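PDB 1NM2: malonyl CoA:acyl carrier protein malonyltransferase from Streptomyces coelicolor, which probably transfers the malonyl group of malonyl-CoA to holo acyl carrier protein, releasing CoA, in fatty acid biosynthesis. Local coordinates for residues V270-V276 against V293-L298; V65-I69 against I102-F107; E135-S139 against V197-F201; L158-N162 against A200-R204; L119-R123 against L213-A217. All coordinates share one frame. Numbering follows the deposited sequence.

Interaction 1: residues V270-V276 against V293-L298; sequences VTAIIEV and VKTLAL
Strands 272-275 and 294-297 run side by side in parallel, their axes 4.6 Å apart and their N-to-C directions differing by 10°. The register pairs A272 with K294, I273 with T295, I274 with L296 and E275 with A297. Five backbone hydrogen bonds zigzag between them: K294 N to T271 O (3.2 Å), I273 N to K294 O (2.8 Å), then L296 N to I273 O, E275 N to L296 O and L298 N to E275 O (each 2.9 Å). With helix 281-289 between them, the strands form a beta-alpha-beta unit in the alpha/beta hydrolase-like core; 294-297 is an edge strand of the parallel sheet and strand 3-7 flanks 272-275. Side chains alternate between two faces. A272, I274, K294 and L296 share the one where helix 304-314 packs. I274 is mt and L296 takes t for both chi angles, with I274 CG1 4.5 Å from L296 CB; I274 CG2 also lies 4.3 Å from CG of L298 (mt). K294 (chi1 m) leads its end away. I273, T295, E275 and A297 occupy the opposite face, toward helix 281-289, where T295 (chi1 p) packs on T283, A286 and K287. I273 (mt) brings CG1 to 4.1 Å from CG1 of V293 (t), which also meets V270 CG2 at 4.1 Å. E275 extends with chi1 and chi2 both t, and its carboxylate hydrogen-bonds G280 N, L282 N and T283 OG1.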
# COMPACT_ATOMS: atom_id res chain seq x y z
N VAL A 270 16.16 -6.24 -10.44
CA VAL A 270 16.01 -4.85 -10.00
C VAL A 270 17.35 -4.23 -9.58
O VAL A 270 18.13 -4.86 -8.86
CB VAL A 270 15.02 -4.77 -8.81
CG1 VAL A 270 15.53 -5.62 -7.65
CG2 VAL A 270 14.83 -3.32 -8.38
N THR A 271 17.61 -3.01 -10.03
CA THR A 271 18.85 -2.32 -9.68
C THR A 271 18.57 -1.03 -8.91
O THR A 271 19.47 -0.47 -8.27
CB THR A 271 19.69 -1.97 -10.94
OG1 THR A 271 18.89 -1.21 -11.86
CG2 THR A 271 20.20 -3.24 -11.62
N ALA A 272 17.33 -0.57 -8.95
CA ALA A 272 16.93 0.64 -8.24
C ALA A 272 15.44 0.64 -7.95
O ALA A 272 14.64 0.15 -8.75
CB ALA A 272 17.30 1.87 -9.06
N ILE A 273 15.07 1.18 -6.79
CA ILE A 273 13.68 1.27 -6.38
C ILE A 273 13.37 2.68 -5.87
O ILE A 273 14.09 3.22 -5.03
CB ILE A 273 13.33 0.29 -5.23
CG1 ILE A 273 13.39 -1.15 -5.73
CG2 ILE A 273 11.94 0.60 -4.67
CD1 ILE A 273 13.11 -2.18 -4.64
N ILE A 274 12.31 3.26 -6.41
CA ILE A 274 11.86 4.58 -6.01
C ILE A 274 10.47 4.40 -5.42
O ILE A 274 9.59 3.81 -6.05
CB ILE A 274 11.79 5.55 -7.21
CG1 ILE A 274 13.19 5.86 -7.72
CG2 ILE A 274 11.08 6.84 -6.79
CD1 ILE A 274 13.22 6.75 -8.94
N GLU A 275 10.28 4.86 -4.19
CA GLU A 275 8.99 4.77 -3.52
C GLU A 275 8.33 6.15 -3.60
O GLU A 275 8.91 7.15 -3.18
CB GLU A 275 9.20 4.35 -2.06
CG GLU A 275 7.96 4.42 -1.19
CD GLU A 275 8.24 4.01 0.25
OE1 GLU A 275 9.39 4.19 0.71
OE2 GLU A 275 7.31 3.53 0.92
N VAL A 276 7.12 6.21 -4.15
CA VAL A 276 6.44 7.50 -4.28
C VAL A 276 6.02 8.05 -2.92
O VAL A 276 6.15 7.38 -1.90
CB VAL A 276 5.20 7.40 -5.22
CG1 VAL A 276 5.66 6.99 -6.62
CG2 VAL A 276 4.18 6.38 -4.67
N VAL A 293 20.81 -2.83 -3.95
CA VAL A 293 19.83 -2.10 -4.76
C VAL A 293 19.72 -0.65 -4.29
O VAL A 293 19.57 -0.39 -3.10
CB VAL A 293 18.44 -2.76 -4.66
CG1 VAL A 293 17.43 -1.96 -5.47
CG2 VAL A 293 18.51 -4.20 -5.15
N LYS A 294 19.82 0.30 -5.23
CA LYS A 294 19.71 1.71 -4.86
C LYS A 294 18.26 2.00 -4.55
O LYS A 294 17.36 1.55 -5.26
CB LYS A 294 20.18 2.62 -6.00
CG LYS A 294 21.67 2.55 -6.29
CD LYS A 294 22.16 3.77 -7.07
CE LYS A 294 22.14 5.04 -6.20
NZ LYS A 294 22.73 6.23 -6.89
N THR A 295 18.02 2.74 -3.48
CA THR A 295 16.65 3.08 -3.09
C THR A 295 16.52 4.58 -2.84
O THR A 295 17.46 5.23 -2.38
CB THR A 295 16.23 2.35 -1.80
OG1 THR A 295 17.10 2.73 -0.73
CG2 THR A 295 16.30 0.84 -1.98
N LEU A 296 15.35 5.11 -3.15
CA LEU A 296 15.08 6.53 -2.93
C LEU A 296 13.60 6.70 -2.61
O LEU A 296 12.74 6.17 -3.32
CB LEU A 296 15.45 7.35 -4.17
CG LEU A 296 15.37 8.88 -4.04
CD1 LEU A 296 16.20 9.54 -5.13
CD2 LEU A 296 13.93 9.35 -4.11
N ALA A 297 13.32 7.42 -1.53
CA ALA A 297 11.94 7.67 -1.13
C ALA A 297 11.58 9.12 -1.38
O ALA A 297 12.32 10.03 -1.00
CB ALA A 297 11.77 7.34 0.36
N LEU A 298 10.46 9.34 -2.06
CA LEU A 298 9.99 10.70 -2.33
C LEU A 298 9.17 11.18 -1.14
O LEU A 298 8.11 10.62 -0.84
CB LEU A 298 9.12 10.73 -3.58
CG LEU A 298 9.81 10.48 -4.92
CD1 LEU A 298 8.78 10.48 -6.03
CD2 LEU A 298 10.87 11.55 -5.16

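Interaction 2: residues V65-I69 against I102-F107; sequences VAAGI and ITAAVF
Both segments are helical, V65-I69 within helix 57-75 and I102-F107 at the C-terminal end of helix 100-107. Their short axes approach to 9.3 Å and cross at -31°, pointing in broadly the same direction, and the closest backbone pairing is V65 with T103, CA to CA 5.3 Å. The CA of G68 lies 3.9 Å from T103 CG2; an ideal CB here would clash with that methyl. T103 (chi1 m) thus sits between V65 and G68, its OG1 3.5 Å from V65 CA. V65 (t) also reaches I102, CG1 to CG2 at 4.5 Å. One turn further on, I69 in the mt rotamer sets CD1 against CG2 of V106 (t) at 3.9 Å. F107 (chi1 m) lays its ring edge along the same turn, with CZ 3.6 Å from G68 O and CE1 4.2 Å from I69 CA. Helix 100-107 starts at the last glycine of a GxSxG sequence that fits a nucleophile elbow, whose residues T103 touches, while F107 and T103 also pack on strand 3-7. The two segments meet through van der Waals packing, without a hydrogen bond between them: a glycine, beta-branched side chains (V65, I69, I102, T103, V106) and an aromatic edge.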
# COMPACT_ATOMS: atom_id res chain seq x y z
N VAL A 65 -3.34 7.35 -2.19
CA VAL A 65 -3.34 7.13 -3.64
C VAL A 65 -3.11 8.44 -4.40
O VAL A 65 -2.33 8.50 -5.35
CB VAL A 65 -4.66 6.47 -4.11
CG1 VAL A 65 -4.66 6.32 -5.63
CG2 VAL A 65 -4.80 5.07 -3.47
N ALA A 66 -3.79 9.50 -3.96
CA ALA A 66 -3.64 10.80 -4.60
C ALA A 66 -2.20 11.29 -4.46
O ALA A 66 -1.65 11.89 -5.38
CB ALA A 66 -4.60 11.81 -3.99
N ALA A 67 -1.61 11.04 -3.30
CA ALA A 67 -0.22 11.46 -3.06
C ALA A 67 0.74 10.73 -3.99
O ALA A 67 1.65 11.33 -4.55
CB ALA A 67 0.16 11.18 -1.60
N GLY A 68 0.51 9.42 -4.16
CA GLY A 68 1.36 8.61 -5.02
C GLY A 68 1.24 9.00 -6.48
O GLY A 68 2.25 9.12 -7.19
N ILE A 69 0.01 9.20 -6.94
CA ILE A 69 -0.21 9.59 -8.33
C ILE A 69 0.38 10.98 -8.58
O ILE A 69 1.02 11.22 -9.60
CB ILE A 69 -1.72 9.64 -8.67
CG1 ILE A 69 -2.33 8.25 -8.54
CG2 ILE A 69 -1.91 10.18 -10.07
CD1 ILE A 69 -3.83 8.22 -8.67
N ILE A 102 -3.35 -0.11 -5.75
CA ILE A 102 -4.25 0.64 -6.60
C ILE A 102 -3.42 1.74 -7.25
O ILE A 102 -3.57 2.03 -8.43
CB ILE A 102 -5.43 1.27 -5.81
CG1 ILE A 102 -6.41 0.17 -5.35
CG2 ILE A 102 -6.19 2.26 -6.68
CD1 ILE A 102 -5.84 -0.80 -4.33
N THR A 103 -2.53 2.34 -6.47
CA THR A 103 -1.66 3.40 -6.97
C THR A 103 -0.80 2.86 -8.12
O THR A 103 -0.63 3.52 -9.14
CB THR A 103 -0.73 3.92 -5.85
OG1 THR A 103 -1.52 4.28 -4.71
CG2 THR A 103 0.06 5.14 -6.32
N ALA A 104 -0.29 1.64 -7.94
CA ALA A 104 0.54 0.99 -8.94
C ALA A 104 -0.24 0.64 -10.20
O ALA A 104 0.33 0.57 -11.28
CB ALA A 104 1.17 -0.28 -8.35
N ALA A 105 -1.55 0.42 -10.05
CA ALA A 105 -2.39 0.10 -11.20
C ALA A 105 -2.46 1.31 -12.13
O ALA A 105 -2.59 1.16 -13.35
CB ALA A 105 -3.79 -0.28 -10.73
N VAL A 106 -2.38 2.50 -11.55
CA VAL A 106 -2.40 3.73 -12.32
C VAL A 106 -1.08 3.82 -13.09
O VAL A 106 -1.07 4.09 -14.29
CB VAL A 106 -2.59 4.97 -11.40
CG1 VAL A 106 -2.55 6.25 -12.24
CG2 VAL A 106 -3.93 4.87 -10.66
N PHE A 107 0.04 3.58 -12.40
CA PHE A 107 1.34 3.64 -13.06
C PHE A 107 1.44 2.66 -14.23
O PHE A 107 2.08 2.97 -15.23
CB PHE A 107 2.48 3.32 -12.07
CG PHE A 107 2.52 4.22 -10.87
CD1 PHE A 107 1.97 5.50 -10.92
CD2 PHE A 107 3.11 3.79 -9.69
CE1 PHE A 107 2.01 6.33 -9.80
CE2 PHE A 107 3.16 4.62 -8.57
CZ PHE A 107 2.60 5.89 -8.63

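Interaction 3: residues E135-S139 against V197-F201; sequences ETGMS and VAGAF
A loop packs here against the first strand of the smaller subdomain, whose strands 136-143, 159-165, 168-172 and 189-194 follow a ferredoxin-like topology. The loop, V197-F201, lies between strand 189-194 and helix 207-217. The segments' nearest CA atoms are those of G137 and G199, 4.0 Å apart, both glycines nearly fully extended. A CB on G199 would clash with T136 OG1. T136, with chi1 p, accepts a hydrogen bond at OG1 from A200 N (2.8 Å), just where A200 forms the centre of an inverse gamma turn. One water bridges T136 N (3.0 Å) and A198 O (2.8 Å); a second links T136 O (3.2 Å) with V197 O (2.8 Å). M138, in an mtp rotamer, has the largest covered area. Its CG packs 3.8 Å from V197 CG2 and 3.4 Å from G199 O, while SD lies 3.9 Å from F201 CB and 5.1 Å from the F201 ring centroid, an oblique Met-aromatic contact near the acetate-binding pocket.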
# COMPACT_ATOMS: atom_id res chain seq x y z
N GLU A 135 -14.91 -6.76 16.37
CA GLU A 135 -13.92 -6.24 17.30
C GLU A 135 -12.65 -7.00 16.91
O GLU A 135 -12.35 -8.06 17.47
CB GLU A 135 -14.30 -6.53 18.76
CG GLU A 135 -15.37 -5.60 19.33
CD GLU A 135 -16.78 -6.15 19.19
OE1 GLU A 135 -17.07 -7.20 19.81
OE2 GLU A 135 -17.61 -5.54 18.47
N THR A 136 -11.94 -6.45 15.93
CA THR A 136 -10.72 -7.06 15.41
C THR A 136 -9.60 -6.04 15.25
O THR A 136 -9.80 -4.84 15.43
CB THR A 136 -10.99 -7.67 14.02
OG1 THR A 136 -11.43 -6.64 13.13
CG2 THR A 136 -12.07 -8.74 14.10
N GLY A 137 -8.41 -6.52 14.89
CA GLY A 137 -7.29 -5.62 14.72
C GLY A 137 -6.08 -6.32 14.11
O GLY A 137 -6.19 -7.43 13.61
N MET A 138 -4.94 -5.64 14.15
CA MET A 138 -3.69 -6.17 13.61
C MET A 138 -2.57 -5.79 14.57
O MET A 138 -2.60 -4.70 15.16
CB MET A 138 -3.37 -5.57 12.24
CG MET A 138 -4.47 -5.71 11.20
SD MET A 138 -4.09 -4.76 9.69
CE MET A 138 -3.13 -5.95 8.78
N SER A 139 -1.59 -6.67 14.72
CA SER A 139 -0.46 -6.40 15.60
C SER A 139 0.81 -6.93 14.96
O SER A 139 0.82 -8.03 14.40
CB SER A 139 -0.65 -7.07 16.96
OG SER A 139 -1.77 -6.53 17.64
N VAL A 197 -5.06 0.59 13.22
CA VAL A 197 -6.04 0.28 12.18
C VAL A 197 -7.38 -0.07 12.82
O VAL A 197 -7.43 -0.50 13.97
CB VAL A 197 -5.59 -0.92 11.30
CG1 VAL A 197 -4.29 -0.57 10.59
CG2 VAL A 197 -5.41 -2.16 12.16
N ALA A 198 -8.44 0.09 12.04
CA ALA A 198 -9.80 -0.18 12.51
C ALA A 198 -10.12 -1.65 12.71
O ALA A 198 -10.99 -1.99 13.53
CB ALA A 198 -10.81 0.44 11.53
N GLY A 199 -9.46 -2.53 11.97
CA GLY A 199 -9.77 -3.94 12.13
C GLY A 199 -8.78 -4.91 11.52
O GLY A 199 -7.66 -4.55 11.17
N ALA A 200 -9.21 -6.17 11.41
CA ALA A 200 -8.37 -7.22 10.86
C ALA A 200 -8.38 -7.18 9.33
O ALA A 200 -8.98 -8.04 8.68
CB ALA A 200 -8.87 -8.58 11.35
N PHE A 201 -7.71 -6.18 8.77
CA PHE A 201 -7.63 -6.06 7.32
C PHE A 201 -6.85 -7.27 6.82
O PHE A 201 -6.07 -7.85 7.57
CB PHE A 201 -6.88 -4.78 6.93
CG PHE A 201 -7.54 -3.52 7.42
CD1 PHE A 201 -6.78 -2.38 7.67
CD2 PHE A 201 -8.92 -3.46 7.62
CE1 PHE A 201 -7.39 -1.20 8.11
CE2 PHE A 201 -9.53 -2.29 8.06
CZ PHE A 201 -8.76 -1.15 8.30
O HOH W 1 -12.65 -3.80 14.77
O HOH W 2 -7.60 -2.59 15.82

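Interaction 4: residues L158-N162 against A200-R204; sequences LTPAN and AFHTR. With ACY (acetic acid), chain D.
T159, A161 and H202 carry most of this contact, in which the bulged start of strand 159-165 lies against the loop before helix 207-217. P160 centres an inverse gamma turn, and A161 and N162 both face V170 as a classic beta bulge. The nearest CA atoms are those of A161 and H202, 5.2 Å apart. A161 CB sits 3.6 Å from F201 O and 3.9 Å from H202 CB. T159 OG1 (chi1 p) lies against T203 CG2 at 3.0 Å, while T203 (also p) turns its OG1 back to donate to A200 O at 2.7 Å. H202 has a left-handed backbone (63/37) and chi1 m, which carries its imidazole past A161 into the active site. There H202 NE2 hydrogen-bonds S98 OG and makes a weak bond to OXT of the bound acetate (3.2 Å), and ND1 is bonded to N254 O. This is consistent with the Ser-His pair of FabD-type acyltransferases, the acetate mimicking a malonyl group. N162 ND2 bonds A161 O (2.9 Å), 4.2 Å from H202 CD2. No hydrogen bond joins the segments: A161 packs against F201 O and H202 CB, and T159 OG1 and H202 O are buried without a partner.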
# COMPACT_ATOMS: atom_id res chain seq x y z
N LEU A 158 -5.20 -16.68 14.59
CA LEU A 158 -4.90 -15.46 13.84
C LEU A 158 -4.43 -15.81 12.44
O LEU A 158 -4.13 -16.96 12.14
CB LEU A 158 -3.80 -14.65 14.54
CG LEU A 158 -3.97 -14.11 15.97
CD1 LEU A 158 -5.22 -13.26 16.04
CD2 LEU A 158 -4.03 -15.25 16.96
N THR A 159 -4.34 -14.80 11.57
CA THR A 159 -3.86 -15.03 10.22
C THR A 159 -2.69 -14.08 9.98
O THR A 159 -2.64 -12.98 10.53
CB THR A 159 -4.95 -14.72 9.17
OG1 THR A 159 -5.12 -13.31 9.07
CG2 THR A 159 -6.27 -15.34 9.57
N PRO A 160 -1.70 -14.52 9.18
CA PRO A 160 -0.55 -13.65 8.92
C PRO A 160 -0.95 -12.66 7.82
O PRO A 160 -0.62 -12.84 6.65
CB PRO A 160 0.52 -14.64 8.46
CG PRO A 160 -0.29 -15.65 7.71
CD PRO A 160 -1.50 -15.86 8.61
N ALA A 161 -1.67 -11.61 8.22
CA ALA A 161 -2.16 -10.58 7.32
C ALA A 161 -1.09 -9.86 6.51
O ALA A 161 -1.32 -9.47 5.36
CB ALA A 161 -2.98 -9.56 8.11
N ASN A 162 0.08 -9.68 7.10
CA ASN A 162 1.19 -9.02 6.43
C ASN A 162 2.46 -9.86 6.56
O ASN A 162 2.86 -10.21 7.66
CB ASN A 162 1.52 -7.66 7.06
CG ASN A 162 0.70 -6.51 6.49
OD1 ASN A 162 1.09 -5.35 6.66
ND2 ASN A 162 -0.41 -6.80 5.84
N ALA A 200 -9.21 -6.17 11.41
CA ALA A 200 -8.37 -7.22 10.86
C ALA A 200 -8.38 -7.18 9.33
O ALA A 200 -8.98 -8.04 8.68
CB ALA A 200 -8.87 -8.58 11.35
N PHE A 201 -7.71 -6.18 8.77
CA PHE A 201 -7.63 -6.06 7.32
C PHE A 201 -6.85 -7.27 6.82
O PHE A 201 -6.07 -7.85 7.57
CB PHE A 201 -6.88 -4.78 6.93
CG PHE A 201 -7.54 -3.52 7.42
CD1 PHE A 201 -6.78 -2.38 7.67
CD2 PHE A 201 -8.92 -3.46 7.62
CE1 PHE A 201 -7.39 -1.20 8.11
CE2 PHE A 201 -9.53 -2.29 8.06
CZ PHE A 201 -8.76 -1.15 8.30
N HIS A 202 -7.08 -7.64 5.57
CA HIS A 202 -6.40 -8.77 4.95
C HIS A 202 -6.67 -10.13 5.59
O HIS A 202 -5.79 -10.98 5.66
CB HIS A 202 -4.91 -8.48 4.86
CG HIS A 202 -4.60 -7.26 4.04
ND1 HIS A 202 -4.80 -7.23 2.67
CD2 HIS A 202 -4.24 -6.01 4.40
CE1 HIS A 202 -4.58 -6.00 2.23
NE2 HIS A 202 -4.24 -5.25 3.26
N THR A 203 -7.91 -10.30 6.04
CA THR A 203 -8.37 -11.55 6.65
C THR A 203 -9.83 -11.73 6.21
O THR A 203 -10.43 -10.81 5.63
CB THR A 203 -8.36 -11.51 8.20
OG1 THR A 203 -9.42 -10.68 8.66
CG2 THR A 203 -7.03 -10.99 8.71
N ARG A 204 -10.39 -12.90 6.50
CA ARG A 204 -11.78 -13.20 6.15
C ARG A 204 -12.74 -12.21 6.79
O ARG A 204 -13.91 -12.11 6.38
CB ARG A 204 -12.14 -14.61 6.60
CG ARG A 204 -12.22 -14.77 8.11
CD ARG A 204 -12.87 -16.09 8.50
NE ARG A 204 -13.11 -16.18 9.94
CZ ARG A 204 -12.14 -16.18 10.86
NH1 ARG A 204 -10.87 -16.11 10.48
NH2 ARG A 204 -12.45 -16.25 12.15
C ACY D . -4.92 -1.80 4.25
O ACY D . -5.22 -0.65 4.79
OXT ACY D . -5.41 -2.31 3.19
CH3 ACY D . -3.84 -2.56 5.01

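Interaction 5: residues L119-R123 against L213-A217; sequences LVRRR and LAEAA. With ACY (acetic acid), chain D.
This is an antiparallel helix-helix packing on the flank of the alpha/beta hydrolase-like core: segment L119-R123 of helix 113-132 and L213-A217 of helix 207-217 run at 166° with axes 9.3 Å apart. The closest CA pairs are R123 with L213 (5.8 Å) and L119 with A216 (6.2 Å). L213, first in its segment, has the largest covered area. The tp rotamer of L213 thrusts its CD1 between the turns of the other helix, 3.6 Å from both the O and CD1 atoms of L119, 3.8 Å from R123 CA and 4.0 Å from R123 CB. One helical turn later A216 points straight across; its CB meets L119 CD1 at 4.2 Å and, at the exposed border, CG of R122 (chi1 and chi2 both m) at 3.8 Å. A217 follows at the periphery, its CB 4.5 Å from CD1 of L119, whose own tp rotamer keeps that methyl among all three partners. Helix 241-251 also packs against L119 and L213. R123 extends, chi1 to chi3 all t, toward the active site, where Q61 and S98 also bond its guanidinium; consistent with an arginine binding the malonyl carboxylate, as in FabD-type transferases, R123 NH1 and NH2 both donate to acetate OXT, at 2.8 and 3.2 Å.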
# COMPACT_ATOMS: atom_id res chain seq x y z
N LEU A 119 -12.32 3.98 -6.77
CA LEU A 119 -12.26 2.61 -6.28
C LEU A 119 -11.71 2.55 -4.86
O LEU A 119 -12.24 1.84 -4.00
CB LEU A 119 -11.37 1.76 -7.19
CG LEU A 119 -11.25 0.29 -6.79
CD1 LEU A 119 -12.57 -0.43 -7.05
CD2 LEU A 119 -10.12 -0.37 -7.59
N VAL A 120 -10.63 3.30 -4.61
CA VAL A 120 -10.01 3.29 -3.29
C VAL A 120 -10.85 4.02 -2.24
O VAL A 120 -10.78 3.70 -1.05
CB VAL A 120 -8.57 3.87 -3.35
CG1 VAL A 120 -8.60 5.38 -3.48
CG2 VAL A 120 -7.79 3.44 -2.12
N ARG A 121 -11.65 4.99 -2.67
CA ARG A 121 -12.53 5.71 -1.74
C ARG A 121 -13.50 4.63 -1.23
O ARG A 121 -13.76 4.53 -0.04
CB ARG A 121 -13.32 6.79 -2.49
CG ARG A 121 -13.75 8.03 -1.68
CD ARG A 121 -14.10 7.77 -0.23
NE ARG A 121 -15.14 8.67 0.25
CZ ARG A 121 -15.22 9.15 1.50
NH1 ARG A 121 -14.32 8.82 2.40
NH2 ARG A 121 -16.23 9.95 1.84
N ARG A 122 -14.01 3.82 -2.15
CA ARG A 122 -14.94 2.74 -1.80
C ARG A 122 -14.21 1.67 -0.99
O ARG A 122 -14.78 1.07 -0.08
CB ARG A 122 -15.53 2.12 -3.06
CG ARG A 122 -16.44 3.05 -3.85
CD ARG A 122 -17.69 3.39 -3.05
NE ARG A 122 -18.50 4.42 -3.69
CZ ARG A 122 -19.71 4.78 -3.26
NH1 ARG A 122 -20.23 4.20 -2.19
NH2 ARG A 122 -20.38 5.74 -3.90
N ARG A 123 -12.95 1.42 -1.33
CA ARG A 123 -12.15 0.43 -0.61
C ARG A 123 -12.07 0.83 0.86
O ARG A 123 -12.35 0.01 1.75
CB ARG A 123 -10.74 0.36 -1.20
CG ARG A 123 -9.84 -0.74 -0.61
CD ARG A 123 -8.45 -0.67 -1.24
NE ARG A 123 -7.63 -1.84 -0.98
CZ ARG A 123 -6.86 -2.02 0.10
NH1 ARG A 123 -6.81 -1.09 1.05
NH2 ARG A 123 -6.14 -3.13 0.22
N LEU A 213 -16.65 -3.80 -2.47
CA LEU A 213 -15.62 -3.35 -3.39
C LEU A 213 -15.85 -3.90 -4.80
O LEU A 213 -15.53 -3.24 -5.79
CB LEU A 213 -14.24 -3.75 -2.88
CG LEU A 213 -13.05 -3.16 -3.64
CD1 LEU A 213 -13.16 -1.64 -3.68
CD2 LEU A 213 -11.75 -3.59 -2.97
N ALA A 214 -16.39 -5.12 -4.88
CA ALA A 214 -16.68 -5.73 -6.18
C ALA A 214 -17.75 -4.93 -6.92
O ALA A 214 -17.71 -4.83 -8.14
CB ALA A 214 -17.15 -7.17 -5.99
N GLU A 215 -18.71 -4.38 -6.17
CA GLU A 215 -19.76 -3.57 -6.79
C GLU A 215 -19.15 -2.33 -7.43
O GLU A 215 -19.53 -1.95 -8.54
CB GLU A 215 -20.81 -3.15 -5.76
CG GLU A 215 -21.76 -4.24 -5.33
CD GLU A 215 -22.50 -4.90 -6.49
OE1 GLU A 215 -23.08 -4.18 -7.34
OE2 GLU A 215 -22.50 -6.14 -6.56
N ALA A 216 -18.22 -1.69 -6.74
CA ALA A 216 -17.57 -0.50 -7.27
C ALA A 216 -16.74 -0.86 -8.50
O ALA A 216 -16.65 -0.09 -9.46
CB ALA A 216 -16.69 0.13 -6.21
N ALA A 217 -16.13 -2.04 -8.48
CA ALA A 217 -15.30 -2.49 -9.60
C ALA A 217 -16.12 -2.71 -10.87
O ALA A 217 -15.56 -2.80 -11.97
CB ALA A 217 -14.56 -3.78 -9.22
C ACY D . -4.92 -1.80 4.25
O ACY D . -5.22 -0.65 4.79
OXT ACY D . -5.41 -2.31 3.19
CH3 ACY D . -3.84 -2.56 5.01

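Interactions 2, 3 and 4 are buried, whereas 1 and 5 are only partly so, at the margin of the parallel sheet and on a helical flank. Interaction 1 rests on main-chain hydrogen bonds; 2 and 5 are apolar helix packing, crossing at -31° in one and antiparallel in the other. Interactions 3 and 4 share A200 and F201, joining one loop to two strands of the mixed sheet; 3 has a side-chain-to-backbone hydrogen bond and bridging waters, whereas 4 has no hydrogen bond between its segments. V276 links 1 to 2, its CG2 3.6 Å from G68 CA. V65 meets V120 between 2 and 5. Interactions 4 and 5 converge on the acetate through H202 and R123.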